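Local structure of glucosamine kinase (Streptacidiphilus jiangxiensis, 6HWJ) at residues 56-61 and 134-140; 293-299 and 332-338; 15-19 and 69-73. The protein catalyses the ATP-dependent transfer of a phosphate to D-glucosamine, giving D-glucosamine 6-phosphate, with magnesium as cofactor. One frame throughout, in Å; residues are numbered along the deposited sequence.

In the fold
Contacts 1 and 3 share one antiparallel sheet and adjoin each other: residues 56-61 and 69-73 lie on the neighbouring strands 57-65 and 69-72, and P61 O meets S73 N at 2.8 Å. Contact 1 is partly buried and mixes strand hydrogen bonds with aromatic faces. Contact 3 lies farther from the middle of the chain, about 28 Å between centres, yet most of its residues are buried; it has no direct hydrogen bond between its segments and relies on packing and a water. Contact 2 is buried, about 38 Å from contact 3 (centre to centre), and sits beside the substrate and magnesium sites, where a carboxylate grips backbone amides and a salt bridge is added.

Contact 1: 56-61 and 134-140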
ATOM      1  N   ALA A  56      -7.295   3.885  23.430  1.00 36.71           N
ATOM      2  CA  ALA A  56      -6.439   3.737  22.263  1.00 36.64           C
ATOM      3  C   ALA A  56      -5.372   2.674  22.518  1.00 32.41           C
ATOM      4  O   ALA A  56      -4.794   2.603  23.603  1.00 35.42           O
ATOM      5  CB  ALA A  56      -5.775   5.060  21.910  1.00 41.17           C
ATOM      6  N   ARG A  57      -5.124   1.840  21.515  1.00 32.73           N
ATOM      7  CA  ARG A  57      -4.178   0.735  21.616  1.00 33.77           C
ATOM      8  C   ARG A  57      -2.940   1.030  20.790  1.00 31.77           C
ATOM      9  O   ARG A  57      -3.015   1.667  19.736  1.00 32.54           O
ATOM     10  CB  ARG A  57      -4.781  -0.585  21.141  1.00 35.38           C
ATOM     11  CG  ARG A  57      -5.832  -1.154  22.046  1.00 41.12           C
ATOM     12  CD  ARG A  57      -5.926  -2.675  21.868  1.00 47.74           C
ATOM     13  NE  ARG A  57      -6.161  -3.068  20.480  1.00 48.92           N
ATOM     14  CZ  ARG A  57      -6.172  -4.328  20.052  1.00 48.51           C
ATOM     15  NH1 ARG A  57      -6.389  -4.592  18.772  1.00 48.65           N
ATOM     16  NH2 ARG A  57      -5.959  -5.321  20.900  1.00 45.59           N
ATOM     17  N   TRP A  58      -1.797   0.524  21.265  1.00 32.31           N
ATOM     18  CA  TRP A  58      -0.509   0.865  20.693  1.00 28.66           C
ATOM     19  C   TRP A  58       0.422  -0.342  20.681  1.00 27.17           C
ATOM     20  O   TRP A  58       0.439  -1.126  21.629  1.00 28.07           O
ATOM     21  CB  TRP A  58       0.182   1.984  21.512  1.00 32.07           C
ATOM     22  CG  TRP A  58      -0.678   3.183  21.784  1.00 34.42           C
ATOM     23  CD1 TRP A  58      -1.652   3.303  22.749  1.00 33.48           C
ATOM     24  CD2 TRP A  58      -0.629   4.435  21.104  1.00 31.98           C
ATOM     25  NE1 TRP A  58      -2.200   4.559  22.704  1.00 32.27           N
ATOM     26  CE2 TRP A  58      -1.597   5.270  21.697  1.00 32.65           C
ATOM     27  CE3 TRP A  58       0.130   4.928  20.035  1.00 34.18           C
ATOM     28  CZ2 TRP A  58      -1.831   6.577  21.255  1.00 35.05           C
ATOM     29  CZ3 TRP A  58      -0.096   6.235  19.611  1.00 35.22           C
ATOM     30  CH2 TRP A  58      -1.065   7.035  20.214  1.00 36.23           C
ATOM     31  N   THR A  59       1.213  -0.464  19.626  1.00 27.78           N
ATOM     32  CA  THR A  59       2.358  -1.372  19.608  1.00 27.94           C
ATOM     33  C   THR A  59       3.547  -0.602  20.146  1.00 26.38           C
ATOM     34  O   THR A  59       3.881   0.460  19.616  1.00 26.96           O
ATOM     35  CB  THR A  59       2.673  -1.882  18.205  1.00 29.96           C
ATOM     36  OG1 THR A  59       1.526  -2.539  17.669  1.00 30.26           O
ATOM     37  CG2 THR A  59       3.869  -2.860  18.220  1.00 30.65           C
ATOM     38  N   VAL A  60       4.192  -1.140  21.176  1.00 26.64           N
ATOM     39  CA  VAL A  60       5.311  -0.430  21.781  1.00 26.26           C
ATOM     40  C   VAL A  60       6.508  -1.358  21.897  1.00 27.01           C
ATOM     41  O   VAL A  60       6.441  -2.340  22.653  1.00 25.29           O
ATOM     42  CB  VAL A  60       4.937   0.129  23.166  1.00 26.68           C
ATOM     43  CG1 VAL A  60       6.061   1.038  23.644  1.00 27.14           C
ATOM     44  CG2 VAL A  60       3.606   0.885  23.111  1.00 27.28           C
ATOM     45  N   PRO A  61       7.614  -1.094  21.187  1.00 25.77           N
ATOM     46  CA  PRO A  61       8.851  -1.811  21.491  1.00 25.43           C
ATOM     47  C   PRO A  61       9.407  -1.298  22.802  1.00 25.78           C
ATOM     48  O   PRO A  61       9.575  -0.091  22.986  1.00 27.08           O
ATOM     49  CB  PRO A  61       9.769  -1.476  20.300  1.00 28.77           C
ATOM     50  CG  PRO A  61       9.324  -0.104  19.888  1.00 31.25           C
ATOM     51  CD  PRO A  61       7.820  -0.049  20.162  1.00 26.33           C
ATOM     52  N   TRP A 134       7.759  -1.230  12.880  1.00 24.54           N
ATOM     53  CA  TRP A 134       6.816  -1.349  13.973  1.00 26.61           C
ATOM     54  C   TRP A 134       5.497  -0.683  13.604  1.00 28.76           C
ATOM     55  O   TRP A 134       5.476   0.477  13.183  1.00 28.64           O
ATOM     56  CB  TRP A 134       7.344  -0.669  15.241  1.00 28.06           C
ATOM     57  CG  TRP A 134       8.648  -1.180  15.747  1.00 26.81           C
ATOM     58  CD1 TRP A 134       9.863  -0.558  15.643  1.00 26.02           C
ATOM     59  CD2 TRP A 134       8.875  -2.407  16.427  1.00 24.54           C
ATOM     60  NE1 TRP A 134      10.832  -1.333  16.234  1.00 26.36           N
ATOM     61  CE2 TRP A 134      10.255  -2.474  16.720  1.00 26.55           C
ATOM     62  CE3 TRP A 134       8.050  -3.455  16.830  1.00 24.49           C
ATOM     63  CZ2 TRP A 134      10.822  -3.550  17.383  1.00 25.93           C
ATOM     64  CZ3 TRP A 134       8.609  -4.525  17.494  1.00 27.83           C
ATOM     65  CH2 TRP A 134       9.993  -4.567  17.768  1.00 28.71           C
ATOM     66  N   ALA A 135       4.401  -1.400  13.777  1.00 29.10           N
ATOM     67  CA  ALA A 135       3.110  -0.742  13.853  1.00 33.23           C
ATOM     68  C   ALA A 135       3.170   0.180  15.063  1.00 37.50           C
ATOM     69  O   ALA A 135       3.962  -0.034  15.997  1.00 41.92           O
ATOM     70  CB  ALA A 135       1.982  -1.757  13.976  1.00 34.12           C
ATOM     71  N   VAL A 136       2.403   1.245  15.019  1.00 30.51           N
ATOM     72  CA  VAL A 136       2.350   2.168  16.153  1.00 33.84           C
ATOM     73  C   VAL A 136       0.930   2.136  16.711  1.00 35.53           C
ATOM     74  O   VAL A 136       0.647   1.447  17.702  1.00 34.48           O
ATOM     75  CB  VAL A 136       2.778   3.581  15.735  1.00 37.22           C
ATOM     76  CG1 VAL A 136       2.652   4.552  16.906  1.00 38.54           C
ATOM     77  CG2 VAL A 136       4.201   3.560  15.216  1.00 37.35           C
ATOM     78  N   ARG A 137       0.019   2.849  16.065  1.00 37.96           N
ATOM     79  CA  ARG A 137      -1.381   2.832  16.477  1.00 40.01           C
ATOM     80  C   ARG A 137      -2.042   1.572  15.933  1.00 32.15           C
ATOM     81  O   ARG A 137      -1.878   1.229  14.765  1.00 29.87           O
ATOM     82  CB  ARG A 137      -2.094   4.089  15.974  1.00 55.13           C
ATOM     83  CG  ARG A 137      -3.544   4.203  16.387  1.00 70.29           C
ATOM     84  CD  ARG A 137      -3.704   4.341  17.890  1.00 82.71           C
ATOM     85  NE  ARG A 137      -5.105   4.537  18.261  1.00 93.23           N
ATOM     86  CZ  ARG A 137      -5.712   5.721  18.318  1.00100.52           C
ATOM     87  NH1 ARG A 137      -5.047   6.833  18.026  1.00101.96           N
ATOM     88  NH2 ARG A 137      -6.989   5.791  18.668  1.00104.18           N
ATOM     89  N   LEU A 138      -2.766   0.874  16.790  1.00 33.38           N
ATOM     90  CA  LEU A 138      -3.493  -0.329  16.408  1.00 33.57           C
ATOM     91  C   LEU A 138      -4.993  -0.048  16.365  1.00 38.28           C
ATOM     92  O   LEU A 138      -5.483   0.878  17.017  1.00 35.99           O
ATOM     93  CB  LEU A 138      -3.235  -1.455  17.414  1.00 32.12           C
ATOM     94  CG  LEU A 138      -1.782  -1.945  17.514  1.00 32.18           C
ATOM     95  CD1 LEU A 138      -1.617  -2.874  18.705  1.00 31.20           C
ATOM     96  CD2 LEU A 138      -1.351  -2.630  16.205  1.00 31.53           C
ATOM     97  N   PRO A 139      -5.758  -0.855  15.642  1.00 38.59           N
ATOM     98  CA  PRO A 139      -7.221  -0.776  15.761  1.00 41.42           C
ATOM     99  C   PRO A 139      -7.691  -1.267  17.121  1.00 43.30           C
ATOM    100  O   PRO A 139      -6.954  -1.918  17.872  1.00 40.25           O
ATOM    101  CB  PRO A 139      -7.726  -1.682  14.630  1.00 42.68           C
ATOM    102  CG  PRO A 139      -6.595  -2.625  14.358  1.00 41.31           C
ATOM    103  CD  PRO A 139      -5.320  -1.857  14.649  1.00 39.16           C
ATOM    104  N   ALA A 140      -8.942  -0.925  17.446  1.00 42.49           N
ATOM    105  CA  ALA A 140      -9.578  -1.487  18.628  1.00 44.80           C
ATOM    106  C   ALA A 140      -9.618  -3.011  18.528  1.00 44.75           C
ATOM    107  O   ALA A 140      -9.533  -3.591  17.449  1.00 40.90           O
ATOM    108  CB  ALA A 140     -10.997  -0.937  18.789  1.00 47.57           C
TER
HETATM  109  O   HOH W   1       5.787   1.190  17.885  1.00 43.43           O
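The indole of W134 takes P61 on one face: the proline CB stands 3.8 Å from the centroid of the six-membered ring, a CH-pi contact that suits a flat, electron-rich surface against a rigid ring. W58 is used on a face and an edge. R137 lays its CD over the six-membered ring, 4.2 Å from the centroid, while V136 CG1 approaches CE3 at the edge, near the ring plane. The bend at chi2 (65°) of R137 carries its guanidinium back over A56, whose CB touches one face; this arginine is poorly ordered, so its end is less certain. The guanidinium of R57, in contrast, is met at its edge. P139 O lies in the guanidinium plane and takes both NE and NH1, at 3.0 and 2.9 Å, so one carbonyl receives a side-on, two-nitrogen grip. NH1 also forms a salt bridge with E174, which leaves the group little freedom to turn.

Between these groups the backbones run antiparallel. T59 N donates to V136 O at 2.8 Å and L138 N to R57 O at 3.1 Å. A water shared by T59 O and A135 O continues the link where the chains part. The T59 hydroxyl, buried without a polar partner in the model, lies only 3.2 Å (OG1) from L138 CD2, so the residue probably counts here mainly for its shape, at some cost in burying the hydroxyl.

Residues 134-140 leave strand 130-134 of the six-stranded sheet and, at 137-138, pair with strand 57-65 of the other sheet. T59 and L138 both pack on L181 of strand 179-186, while T59 and W134 also touch V47 of strand 45-51, so the contact sits where the two sheets meet.

Contact 2: 293-299 and 332-338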
ATOM      1  N   PRO A 293     -15.917 -11.413  -8.890  1.00 37.60           N
ATOM      2  CA  PRO A 293     -15.123 -11.945  -7.769  1.00 34.76           C
ATOM      3  C   PRO A 293     -14.312 -10.870  -7.068  1.00 30.22           C
ATOM      4  O   PRO A 293     -13.624 -10.069  -7.710  1.00 31.88           O
ATOM      5  CB  PRO A 293     -14.211 -12.986  -8.437  1.00 34.90           C
ATOM      6  CG  PRO A 293     -14.057 -12.487  -9.840  1.00 38.05           C
ATOM      7  CD  PRO A 293     -15.398 -11.860 -10.199  1.00 37.94           C
ATOM      8  N   LEU A 294     -14.385 -10.867  -5.740  1.00 30.29           N
ATOM      9  CA  LEU A 294     -13.512 -10.038  -4.904  1.00 30.20           C
ATOM     10  C   LEU A 294     -12.454 -10.922  -4.247  1.00 31.38           C
ATOM     11  O   LEU A 294     -12.770 -12.022  -3.763  1.00 31.86           O
ATOM     12  CB  LEU A 294     -14.306  -9.306  -3.828  1.00 31.72           C
ATOM     13  CG  LEU A 294     -15.614  -8.634  -4.297  1.00 31.63           C
ATOM     14  CD1 LEU A 294     -16.382  -8.057  -3.101  1.00 34.05           C
ATOM     15  CD2 LEU A 294     -15.288  -7.569  -5.319  1.00 30.01           C
ATOM     16  N   ILE A 295     -11.213 -10.434  -4.229  1.00 29.46           N
ATOM     17  CA  ILE A 295     -10.077 -11.140  -3.641  1.00 28.57           C
ATOM     18  C   ILE A 295      -9.299 -10.170  -2.754  1.00 28.34           C
ATOM     19  O   ILE A 295      -9.531  -8.964  -2.763  1.00 30.59           O
ATOM     20  CB  ILE A 295      -9.130 -11.743  -4.707  1.00 27.72           C
ATOM     21  CG1 ILE A 295      -8.567 -10.654  -5.612  1.00 26.93           C
ATOM     22  CG2 ILE A 295      -9.861 -12.812  -5.547  1.00 28.92           C
ATOM     23  CD1 ILE A 295      -7.354 -11.096  -6.419  1.00 28.57           C
ATOM     24  N   ASP A 296      -8.370 -10.716  -1.978  1.00 27.42           N
ATOM     25  CA  ASP A 296      -7.349  -9.887  -1.336  1.00 27.40           C
ATOM     26  C   ASP A 296      -6.545  -9.173  -2.423  1.00 26.50           C
ATOM     27  O   ASP A 296      -6.000  -9.824  -3.325  1.00 27.85           O
ATOM     28  CB  ASP A 296      -6.417 -10.758  -0.479  1.00 27.95           C
ATOM     29  CG  ASP A 296      -7.129 -11.414   0.702  1.00 33.76           C
ATOM     30  OD1 ASP A 296      -8.326 -11.148   0.948  1.00 32.57           O
ATOM     31  OD2 ASP A 296      -6.487 -12.234   1.382  1.00 34.70           O
ATOM     32  N   VAL A 297      -6.470  -7.845  -2.351  1.00 25.57           N
ATOM     33  CA  VAL A 297      -5.790  -7.057  -3.363  1.00 26.06           C
ATOM     34  C   VAL A 297      -4.701  -6.216  -2.690  1.00 25.92           C
ATOM     35  O   VAL A 297      -4.611  -6.138  -1.471  1.00 24.71           O
ATOM     36  CB  VAL A 297      -6.748  -6.148  -4.164  1.00 26.55           C
ATOM     37  CG1 VAL A 297      -7.753  -6.976  -4.960  1.00 25.33           C
ATOM     38  CG2 VAL A 297      -7.467  -5.161  -3.253  1.00 27.43           C
ATOM     39  N   HIS A 298      -3.863  -5.595  -3.520  1.00 24.91           N
ATOM     40  CA  HIS A 298      -2.925  -4.592  -3.021  1.00 25.06           C
ATOM     41  C   HIS A 298      -3.680  -3.383  -2.481  1.00 26.49           C
ATOM     42  O   HIS A 298      -3.468  -2.958  -1.335  1.00 27.39           O
ATOM     43  CB  HIS A 298      -1.949  -4.164  -4.134  1.00 22.96           C
ATOM     44  CG  HIS A 298      -0.910  -3.188  -3.681  1.00 24.65           C
ATOM     45  ND1 HIS A 298      -1.190  -1.856  -3.438  1.00 24.24           N
ATOM     46  CD2 HIS A 298       0.416  -3.355  -3.398  1.00 24.32           C
ATOM     47  CE1 HIS A 298      -0.087  -1.243  -3.026  1.00 28.39           C
ATOM     48  NE2 HIS A 298       0.902  -2.129  -2.991  1.00 26.42           N
ATOM     49  N   GLY A 299      -4.553  -2.797  -3.303  1.00 27.62           N
ATOM     50  CA  GLY A 299      -5.497  -1.800  -2.837  1.00 31.11           C
ATOM     51  C   GLY A 299      -5.022  -0.366  -2.920  1.00 30.57           C
ATOM     52  O   GLY A 299      -5.824   0.546  -2.687  1.00 35.45           O
ATOM     53  N   ARG A 332     -11.854  -7.299   0.853  1.00 30.47           N
ATOM     54  CA  ARG A 332     -11.592  -7.755  -0.502  1.00 28.41           C
ATOM     55  C   ARG A 332     -12.219  -6.815  -1.521  1.00 32.34           C
ATOM     56  O   ARG A 332     -13.257  -6.196  -1.270  1.00 33.41           O
ATOM     57  CB  ARG A 332     -12.122  -9.167  -0.689  1.00 29.09           C
ATOM     58  CG  ARG A 332     -11.427 -10.178   0.180  1.00 33.57           C
ATOM     59  CD  ARG A 332     -11.990 -11.572  -0.024  1.00 38.02           C
ATOM     60  NE  ARG A 332     -11.059 -12.602   0.453  1.00 40.33           N
ATOM     61  CZ  ARG A 332     -11.373 -13.889   0.589  1.00 39.37           C
ATOM     62  NH1 ARG A 332     -12.580 -14.313   0.290  1.00 35.61           N
ATOM     63  NH2 ARG A 332     -10.465 -14.741   1.027  1.00 43.39           N
ATOM     64  N   GLN A 333     -11.573  -6.720  -2.682  1.00 31.86           N
ATOM     65  CA  GLN A 333     -11.977  -5.845  -3.772  1.00 30.70           C
ATOM     66  C   GLN A 333     -11.788  -6.594  -5.090  1.00 32.18           C
ATOM     67  O   GLN A 333     -11.119  -7.640  -5.115  1.00 29.56           O
ATOM     68  CB  GLN A 333     -11.137  -4.566  -3.785  1.00 30.64           C
ATOM     69  CG  GLN A 333     -11.140  -3.760  -2.466  1.00 35.30           C
ATOM     70  CD  GLN A 333     -12.468  -3.070  -2.206  1.00 39.55           C
ATOM     71  OE1 GLN A 333     -13.358  -3.092  -3.046  1.00 35.00           O
ATOM     72  NE2 GLN A 333     -12.598  -2.448  -1.034  1.00 41.03           N
ATOM     73  N   PRO A 334     -12.302  -6.074  -6.213  1.00 30.10           N
ATOM     74  CA  PRO A 334     -11.995  -6.692  -7.509  1.00 30.58           C
ATOM     75  C   PRO A 334     -10.515  -6.556  -7.841  1.00 29.17           C
ATOM     76  O   PRO A 334      -9.912  -5.512  -7.624  1.00 25.77           O
ATOM     77  CB  PRO A 334     -12.851  -5.898  -8.507  1.00 30.28           C
ATOM     78  CG  PRO A 334     -13.820  -5.120  -7.664  1.00 32.32           C
ATOM     79  CD  PRO A 334     -13.118  -4.860  -6.366  1.00 28.98           C
ATOM     80  N   ALA A 335      -9.949  -7.615  -8.413  1.00 31.49           N
ATOM     81  CA  ALA A 335      -8.582  -7.543  -8.913  1.00 31.83           C
ATOM     82  C   ALA A 335      -8.431  -6.435  -9.948  1.00 29.25           C
ATOM     83  O   ALA A 335      -7.372  -5.792 -10.027  1.00 26.32           O
ATOM     84  CB  ALA A 335      -8.166  -8.890  -9.511  1.00 29.27           C
ATOM     85  N   ALA A 336      -9.479  -6.170 -10.727  1.00 26.96           N
ATOM     86  CA  ALA A 336      -9.407  -5.109 -11.715  1.00 25.83           C
ATOM     87  C   ALA A 336      -9.113  -3.755 -11.085  1.00 26.48           C
ATOM     88  O   ALA A 336      -8.624  -2.851 -11.775  1.00 26.17           O
ATOM     89  CB  ALA A 336     -10.706  -5.043 -12.517  1.00 26.69           C
ATOM     90  N   LEU A 337      -9.396  -3.584  -9.793  1.00 26.08           N
ATOM     91  CA  LEU A 337      -9.045  -2.342  -9.123  1.00 25.62           C
ATOM     92  C   LEU A 337      -7.538  -2.098  -9.154  1.00 24.92           C
ATOM     93  O   LEU A 337      -7.080  -0.992  -9.473  1.00 25.36           O
ATOM     94  CB  LEU A 337      -9.557  -2.365  -7.679  1.00 27.76           C
ATOM     95  CG  LEU A 337      -9.171  -1.132  -6.859  1.00 31.67           C
ATOM     96  CD1 LEU A 337      -9.925   0.101  -7.363  1.00 30.60           C
ATOM     97  CD2 LEU A 337      -9.463  -1.352  -5.361  1.00 38.71           C
ATOM     98  N   ASP A 338      -6.737  -3.118  -8.813  1.00 27.47           N
ATOM     99  CA  ASP A 338      -5.283  -2.969  -8.934  1.00 23.23           C
ATOM    100  C   ASP A 338      -4.895  -2.721 -10.381  1.00 27.40           C
ATOM    101  O   ASP A 338      -3.964  -1.951 -10.665  1.00 28.18           O
ATOM    102  CB  ASP A 338      -4.544  -4.206  -8.422  1.00 25.16           C
ATOM    103  CG  ASP A 338      -4.615  -4.379  -6.907  1.00 26.96           C
ATOM    104  OD1 ASP A 338      -4.877  -3.402  -6.165  1.00 25.52           O
ATOM    105  OD2 ASP A 338      -4.375  -5.526  -6.461  1.00 27.97           O
TER
HETATM  106  O   HOH W   2     -11.129 -10.187  -8.328  1.00 29.64           O
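R332 leans along residues 294-296 with a long, extended side chain. Its CB rests 3.3 Å from I295 O, CG touches D296 OD1, and CD passes near L294 O. NE then donates to D296 OD1 at 3.1 Å, a salt bridge in the guanidinium plane but 44° above that of the carboxylate. At the tip NH1 bonds T239, while D296 OD2 has its own salt bridge to R236. Beside this, I295 and Q333 form a two-bond antiparallel pair, I295 N to Q333 O being 2.9 Å. A water joins P293 O to A335 N, where residues 332-338 turn into helix 335-356.

From that helix D338 faces the loop. Its OD1 takes the amide of G299 at 2.9 Å and its OD2 that of H298 at 3.0 Å, both through syn lone pairs; H230 also bonds OD2. At the positive phi of G299 (91°) a side chain would run into the carbonyl O of H298, so glycine suits the place. H298 in turn bonds D300 N and V316 O. The H298-G299-D300 sequence, which ends in the glucosamine-binding D300, resembles the catalytic loop of kinases with the aminoglycoside phosphotransferase fold, and D338 probably matches the aspartate that fixes this loop from a following helix in protein kinases.

Contact 3: 15-19 and 69-73; sequences ALVLP and GVRRS
L16 presses its CD1 against the peptide joining R71 to R72, 3.4 Å from R72 N, an apolar branch laid on the backbone of a strand. R72 answers from the other segment. With CG opposite the backbone N (chi1 -172°) and every later carbon extended, its aliphatic part runs past the carbonyl of L16, and CD comes within 3.3 Å of L18 O. The guanidinium ends with one face over P19, whose CA lies 3.5 Å above its plane; being flat, it can lie against both CA and CB of the proline. No direct hydrogen bond crosses the contact. Instead a water in the guanidinium plane accepts from R72 NE at 2.8 Å and donates to V17 O, also at 2.8 Å.

Strand 69-72 is the second arm of a beta hairpin with strand 57-65, and the short 3-10 turn of residues 15-17 lies against it. That turn is held by L18 N bonding A15 O at 3.0 Å, which probably helps turn the carbonyls of residues 16-18 toward R72. Farther out, V17 packs on W58, and V70 meets W5 and L8 of helix 5-11. R72 NH1 is fixed by a salt bridge to E122, and R71, pointing away from residues 15-19, pairs with D65 and D77.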
ATOM      1  N   ALA A  15       3.585   8.905  27.866  1.00 33.86           N
ATOM      2  CA  ALA A  15       4.316   9.153  26.622  1.00 33.78           C
ATOM      3  C   ALA A  15       5.112   7.943  26.154  1.00 34.34           C
ATOM      4  O   ALA A  15       5.654   7.965  25.042  1.00 32.39           O
ATOM      5  CB  ALA A  15       5.271  10.347  26.812  1.00 40.82           C
ATOM      6  N   LEU A  16       5.195   6.891  26.980  1.00 32.67           N
ATOM      7  CA  LEU A  16       5.858   5.660  26.581  1.00 32.15           C
ATOM      8  C   LEU A  16       5.401   5.187  25.206  1.00 32.67           C
ATOM      9  O   LEU A  16       6.208   4.684  24.421  1.00 33.34           O
ATOM     10  CB  LEU A  16       5.577   4.585  27.629  1.00 33.44           C
ATOM     11  CG  LEU A  16       6.193   3.198  27.433  1.00 36.76           C
ATOM     12  CD1 LEU A  16       7.701   3.248  27.643  1.00 36.50           C
ATOM     13  CD2 LEU A  16       5.547   2.217  28.393  1.00 37.09           C
ATOM     14  N   VAL A  17       4.107   5.338  24.889  1.00 30.39           N
ATOM     15  CA  VAL A  17       3.589   4.750  23.655  1.00 33.47           C
ATOM     16  C   VAL A  17       3.950   5.546  22.406  1.00 32.29           C
ATOM     17  O   VAL A  17       3.660   5.085  21.290  1.00 32.06           O
ATOM     18  CB  VAL A  17       2.049   4.593  23.692  1.00 30.09           C
ATOM     19  CG1 VAL A  17       1.595   3.797  24.921  1.00 29.71           C
ATOM     20  CG2 VAL A  17       1.380   5.950  23.668  1.00 31.30           C
ATOM     21  N   LEU A  18       4.610   6.730  22.545  1.00 32.23           N
ATOM     22  CA  LEU A  18       4.824   7.607  21.384  1.00 35.07           C
ATOM     23  C   LEU A  18       6.219   7.430  20.789  1.00 34.26           C
ATOM     24  O   LEU A  18       7.226   7.546  21.521  1.00 33.41           O
ATOM     25  CB  LEU A  18       4.631   9.067  21.794  1.00 36.51           C
ATOM     26  CG  LEU A  18       3.215   9.459  22.212  1.00 41.94           C
ATOM     27  CD1 LEU A  18       3.177  10.906  22.698  1.00 46.10           C
ATOM     28  CD2 LEU A  18       2.233   9.267  21.078  1.00 41.50           C
ATOM     29  N   PRO A  19       6.338   7.194  19.477  1.00 35.20           N
ATOM     30  CA  PRO A  19       7.682   7.106  18.881  1.00 39.06           C
ATOM     31  C   PRO A  19       8.508   8.368  19.059  1.00 45.80           C
ATOM     32  O   PRO A  19       9.710   8.284  19.364  1.00 45.23           O
ATOM     33  CB  PRO A  19       7.390   6.835  17.395  1.00 36.81           C
ATOM     34  CG  PRO A  19       6.028   6.276  17.368  1.00 37.01           C
ATOM     35  CD  PRO A  19       5.284   6.944  18.481  1.00 35.70           C
ATOM     36  N   GLY A  69      13.320   2.679  34.546  1.00 34.87           N
ATOM     37  CA  GLY A  69      12.517   1.488  34.728  1.00 32.30           C
ATOM     38  C   GLY A  69      12.225   0.810  33.402  1.00 31.82           C
ATOM     39  O   GLY A  69      12.752  -0.270  33.097  1.00 32.87           O
ATOM     40  N   VAL A  70      11.380   1.438  32.593  1.00 31.93           N
ATOM     41  CA  VAL A  70      11.114   0.980  31.239  1.00 29.24           C
ATOM     42  C   VAL A  70      11.021   2.210  30.354  1.00 28.26           C
ATOM     43  O   VAL A  70      10.621   3.286  30.791  1.00 29.14           O
ATOM     44  CB  VAL A  70       9.839   0.125  31.151  1.00 34.14           C
ATOM     45  CG1 VAL A  70       8.599   1.000  31.397  1.00 34.59           C
ATOM     46  CG2 VAL A  70       9.746  -0.560  29.806  1.00 35.64           C
ATOM     47  N   ARG A  71      11.403   2.058  29.100  1.00 27.95           N
ATOM     48  CA  ARG A  71      11.189   3.113  28.125  1.00 30.05           C
ATOM     49  C   ARG A  71      10.969   2.487  26.760  1.00 29.20           C
ATOM     50  O   ARG A  71      11.174   1.292  26.557  1.00 27.58           O
ATOM     51  CB  ARG A  71      12.362   4.095  28.117  1.00 34.48           C
ATOM     52  CG  ARG A  71      13.669   3.480  27.684  1.00 35.28           C
ATOM     53  CD  ARG A  71      14.841   4.493  27.791  1.00 34.44           C
ATOM     54  NE  ARG A  71      16.113   3.826  27.554  1.00 33.98           N
ATOM     55  CZ  ARG A  71      16.538   3.432  26.355  1.00 33.31           C
ATOM     56  NH1 ARG A  71      15.789   3.650  25.277  1.00 32.50           N
ATOM     57  NH2 ARG A  71      17.708   2.826  26.228  1.00 32.39           N
ATOM     58  N   ARG A  72      10.517   3.308  25.828  1.00 28.10           N
ATOM     59  CA  ARG A  72      10.308   2.861  24.463  1.00 29.12           C
ATOM     60  C   ARG A  72      11.652   2.708  23.765  1.00 31.95           C
ATOM     61  O   ARG A  72      12.499   3.607  23.813  1.00 32.18           O
ATOM     62  CB  ARG A  72       9.421   3.852  23.701  1.00 27.21           C
ATOM     63  CG  ARG A  72       9.016   3.336  22.339  1.00 26.35           C
ATOM     64  CD  ARG A  72       8.233   4.377  21.521  1.00 30.45           C
ATOM     65  NE  ARG A  72       7.677   3.770  20.312  1.00 27.01           N
ATOM     66  CZ  ARG A  72       8.364   3.586  19.192  1.00 31.60           C
ATOM     67  NH1 ARG A  72       9.636   3.979  19.110  1.00 34.64           N
ATOM     68  NH2 ARG A  72       7.783   3.012  18.138  1.00 32.78           N
ATOM     69  N   SER A  73      11.850   1.556  23.135  1.00 26.63           N
ATOM     70  CA  SER A  73      13.097   1.289  22.449  1.00 31.45           C
ATOM     71  C   SER A  73      13.372   2.313  21.360  1.00 33.03           C
ATOM     72  O   SER A  73      12.464   2.753  20.647  1.00 29.42           O
ATOM     73  CB  SER A  73      13.054  -0.117  21.851  1.00 31.49           C
ATOM     74  OG  SER A  73      12.464  -0.984  22.802  1.00 33.49           O
TER
HETATM   75  O   HOH W   3       4.998   2.871  20.156  1.00 34.65           O